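Local structure of methylated RNA-binding protein 1 (Saccharomyces cerevisiae S288c, 4RCM) at residues A[71-76]-A[128-133]. The protein reads N6-methyladenosine in RNA through its YTH domain and binds the 3'-UTR of PHO4 mRNA, lowering its stability and so regulating phosphate metabolism. Sequence-based numbering, arbitrary orientation.
Sequences GRFCGV and KPITHS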
ATOM      1  N   GLY A  71      -0.807   1.127 -13.856  1.00 13.37           N
ATOM      2  CA  GLY A  71       0.332   0.592 -13.125  1.00 14.42           C
ATOM      3  C   GLY A  71       1.056   1.668 -12.360  1.00 14.89           C
ATOM      4  O   GLY A  71       2.259   1.563 -12.119  1.00 14.78           O
ATOM      5  N   ARG A  72       0.340   2.723 -11.981  1.00 15.34           N
ATOM      6  CA  ARG A  72       0.933   3.758 -11.180  1.00 16.30           C
ATOM      7  C   ARG A  72       1.162   3.235  -9.763  1.00 16.68           C
ATOM      8  O   ARG A  72       0.220   2.757  -9.127  1.00 20.55           O
ATOM      9  CB  ARG A  72       0.014   4.954 -11.204  1.00 16.98           C
ATOM     10  CG  ARG A  72       0.720   6.284 -11.193  1.00 20.56           C
ATOM     11  CD  ARG A  72      -0.310   7.353 -10.859  1.00 20.42           C
ATOM     12  NE  ARG A  72       0.249   8.471 -10.134  1.00 19.61           N
ATOM     13  CZ  ARG A  72      -0.295   9.674 -10.157  1.00 18.84           C
ATOM     14  NH1 ARG A  72       0.260  10.671  -9.501  1.00 20.32           N
ATOM     15  NH2 ARG A  72      -1.415   9.873 -10.843  1.00 17.46           N
ATOM     16  N   PHE A  73       2.395   3.271  -9.271  1.00 15.38           N
ATOM     17  CA  PHE A  73       2.655   2.930  -7.858  1.00 17.16           C
ATOM     18  C   PHE A  73       2.735   4.272  -7.210  1.00 17.55           C
ATOM     19  O   PHE A  73       3.637   5.019  -7.536  1.00 15.75           O
ATOM     20  CB  PHE A  73       3.946   2.092  -7.644  1.00 19.59           C
ATOM     21  CG  PHE A  73       3.711   0.577  -7.749  1.00 20.37           C
ATOM     22  CD1 PHE A  73       3.480  -0.024  -8.991  1.00 22.82           C
ATOM     23  CD2 PHE A  73       3.697  -0.238  -6.599  1.00 21.49           C
ATOM     24  CE1 PHE A  73       3.236  -1.406  -9.075  1.00 24.47           C
ATOM     25  CE2 PHE A  73       3.471  -1.612  -6.691  1.00 21.89           C
ATOM     26  CZ  PHE A  73       3.231  -2.193  -7.925  1.00 20.44           C
ATOM     27  N   CYS A  74       1.767   4.612  -6.349  1.00 13.70           N
ATOM     28  CA  CYS A  74       1.674   6.003  -5.885  1.00 13.99           C
ATOM     29  C   CYS A  74       1.907   6.344  -4.359  1.00 10.88           C
ATOM     30  O   CYS A  74       1.826   7.505  -3.961  1.00  8.93           O
ATOM     31  CB  CYS A  74       0.416   6.643  -6.411  1.00 17.96           C
ATOM     32  SG  CYS A  74      -1.059   5.689  -6.251  1.00 24.34           S
ATOM     33  N   GLY A  75       2.233   5.349  -3.545  1.00  8.89           N
ATOM     34  CA  GLY A  75       2.751   5.631  -2.213  1.00  7.73           C
ATOM     35  C   GLY A  75       2.574   4.437  -1.300  1.00  6.89           C
ATOM     36  O   GLY A  75       2.239   3.360  -1.751  1.00  5.93           O
ATOM     37  N   VAL A  76       2.885   4.655  -0.035  1.00  6.58           N
ATOM     38  CA  VAL A  76       2.927   3.535   0.957  1.00  6.06           C
ATOM     39  C   VAL A  76       2.100   3.916   2.155  1.00  5.75           C
ATOM     40  O   VAL A  76       2.242   4.973   2.682  1.00  5.14           O
ATOM     41  CB  VAL A  76       4.380   3.234   1.353  1.00  5.93           C
ATOM     42  CG1 VAL A  76       4.454   1.946   2.142  1.00  5.96           C
ATOM     43  CG2 VAL A  76       5.302   3.141   0.099  1.00  5.84           C
ATOM     44  N   LYS A 128       7.231 -13.425 -11.051  1.00 29.47           N
ATOM     45  CA  LYS A 128       6.911 -12.245 -11.889  1.00 28.90           C
ATOM     46  C   LYS A 128       7.383 -10.926 -11.237  1.00 26.12           C
ATOM     47  O   LYS A 128       7.538 -10.841 -10.006  1.00 27.17           O
ATOM     48  CB  LYS A 128       5.399 -12.191 -12.127  1.00 31.52           C
ATOM     49  CG  LYS A 128       4.842 -13.327 -12.987  1.00 34.67           C
ATOM     50  CD  LYS A 128       3.465 -13.740 -12.484  1.00 37.99           C
ATOM     51  CE  LYS A 128       2.702 -14.618 -13.474  1.00 37.91           C
ATOM     52  NZ  LYS A 128       2.244 -13.851 -14.652  1.00 38.16           N
ATOM     53  N   PRO A 129       7.591  -9.891 -12.042  1.00 21.55           N
ATOM     54  CA  PRO A 129       7.848  -8.606 -11.433  1.00 20.44           C
ATOM     55  C   PRO A 129       6.700  -8.145 -10.523  1.00 21.79           C
ATOM     56  O   PRO A 129       5.539  -8.582 -10.704  1.00 17.35           O
ATOM     57  CB  PRO A 129       7.939  -7.671 -12.608  1.00 21.99           C
ATOM     58  CG  PRO A 129       8.361  -8.551 -13.744  1.00 23.70           C
ATOM     59  CD  PRO A 129       7.697  -9.850 -13.506  1.00 22.51           C
ATOM     60  N   ILE A 130       7.028  -7.247  -9.589  1.00 18.06           N
ATOM     61  CA  ILE A 130       6.042  -6.705  -8.663  1.00 18.66           C
ATOM     62  C   ILE A 130       4.865  -5.979  -9.365  1.00 15.64           C
ATOM     63  O   ILE A 130       3.740  -5.983  -8.885  1.00 14.42           O
ATOM     64  CB  ILE A 130       6.694  -5.792  -7.586  1.00 16.39           C
ATOM     65  CG1 ILE A 130       5.711  -5.560  -6.429  1.00 18.74           C
ATOM     66  CG2 ILE A 130       7.169  -4.491  -8.191  1.00 17.37           C
ATOM     67  CD1 ILE A 130       6.332  -4.815  -5.264  1.00 18.84           C
ATOM     68  N   THR A 131       5.139  -5.392 -10.496  1.00 17.03           N
ATOM     69  CA  THR A 131       4.098  -4.743 -11.304  1.00 17.83           C
ATOM     70  C   THR A 131       2.973  -5.683 -11.816  1.00 20.38           C
ATOM     71  O   THR A 131       1.909  -5.196 -12.259  1.00 17.77           O
ATOM     72  CB  THR A 131       4.750  -4.081 -12.504  1.00 20.16           C
ATOM     73  OG1 THR A 131       5.618  -5.029 -13.136  1.00 19.12           O
ATOM     74  CG2 THR A 131       5.573  -2.873 -12.065  1.00 20.68           C
ATOM     75  N   HIS A 132       3.204  -7.002 -11.753  1.00 17.49           N
ATOM     76  CA  HIS A 132       2.183  -8.020 -12.075  1.00 18.31           C
ATOM     77  C   HIS A 132       1.360  -8.526 -10.888  1.00 16.79           C
ATOM     78  O   HIS A 132       0.498  -9.423 -11.047  1.00 16.08           O
ATOM     79  CB  HIS A 132       2.856  -9.233 -12.728  1.00 18.47           C
ATOM     80  CG  HIS A 132       3.460  -8.942 -14.060  1.00 19.23           C
ATOM     81  ND1 HIS A 132       3.256  -9.756 -15.144  1.00 20.16           N
ATOM     82  CD2 HIS A 132       4.238  -7.927 -14.491  1.00 20.75           C
ATOM     83  CE1 HIS A 132       3.902  -9.262 -16.187  1.00 20.12           C
ATOM     84  NE2 HIS A 132       4.495  -8.147 -15.821  1.00 20.23           N
ATOM     85  N   SER A 133       1.609  -7.978  -9.696  1.00 16.97           N
ATOM     86  CA  SER A 133       0.933  -8.446  -8.508  1.00 16.74           C
ATOM     87  C   SER A 133      -0.539  -8.109  -8.579  1.00 17.02           C
ATOM     88  O   SER A 133      -0.930  -7.045  -9.055  1.00 18.85           O
ATOM     89  CB  SER A 133       1.540  -7.812  -7.237  1.00 19.41           C
ATOM     90  OG  SER A 133       2.941  -7.956  -7.235  1.00 15.81           O
TER
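A single phenylalanine, F73, makes this small buried apolar contact, reaching from strand 72-79 of the mixed sheet of the YTH domain to the 3-10 turn formed by I130, T131 and H132, just after the short strand 128-129. The far end of the ring does the touching. F73 CZ comes to 3.9 Å from I130 O, which lies at the ring edge, near its plane, while F73 CE1 is 4.1 Å from T131 CG2. Beside the carbonyl, I130 CG1 lies 4.4 Å from F73 CZ, a looser apolar contact. The F73 ring is carried toward the turn with CG anti to the carbonyl carbon (chi1 -88°), and its side chain crosses that of T131 at about a right angle. T131 offers its methyl rather than its hydroxyl: CG2 is likewise anti to the carbonyl carbon, and OG1 sits between the backbone N and the carbonyl carbon (chi1 49°).

The I130 carbonyl is already engaged within its own turn. I130 O accepts a 2.7 Å hydrogen bond from S133 OG, the donor tilted 21° from the carbonyl plane. A second bond, 3.0 Å long, reaches I130 O from S133 N. Around the pair of segments, L117 of helix 114-117 packs against both F73 and I130, and helix 141-151 joins them through F151 on F73 and I147 on I130. The F73 side chain also lies about 4 Å from that of K22, a residue of the N6-methyladenosine binding site, so the contact lies beside that site, its nearest atom about 7 Å from the bound RNA.

With two hydrogen bonds satisfying the carbonyl oxygen, the aromatic edge can pack beside it without leaving a buried acceptor unpaired; the weakly positive ring rim probably suits the oxygen electrostatically, although the contact is probably mainly van der Waals.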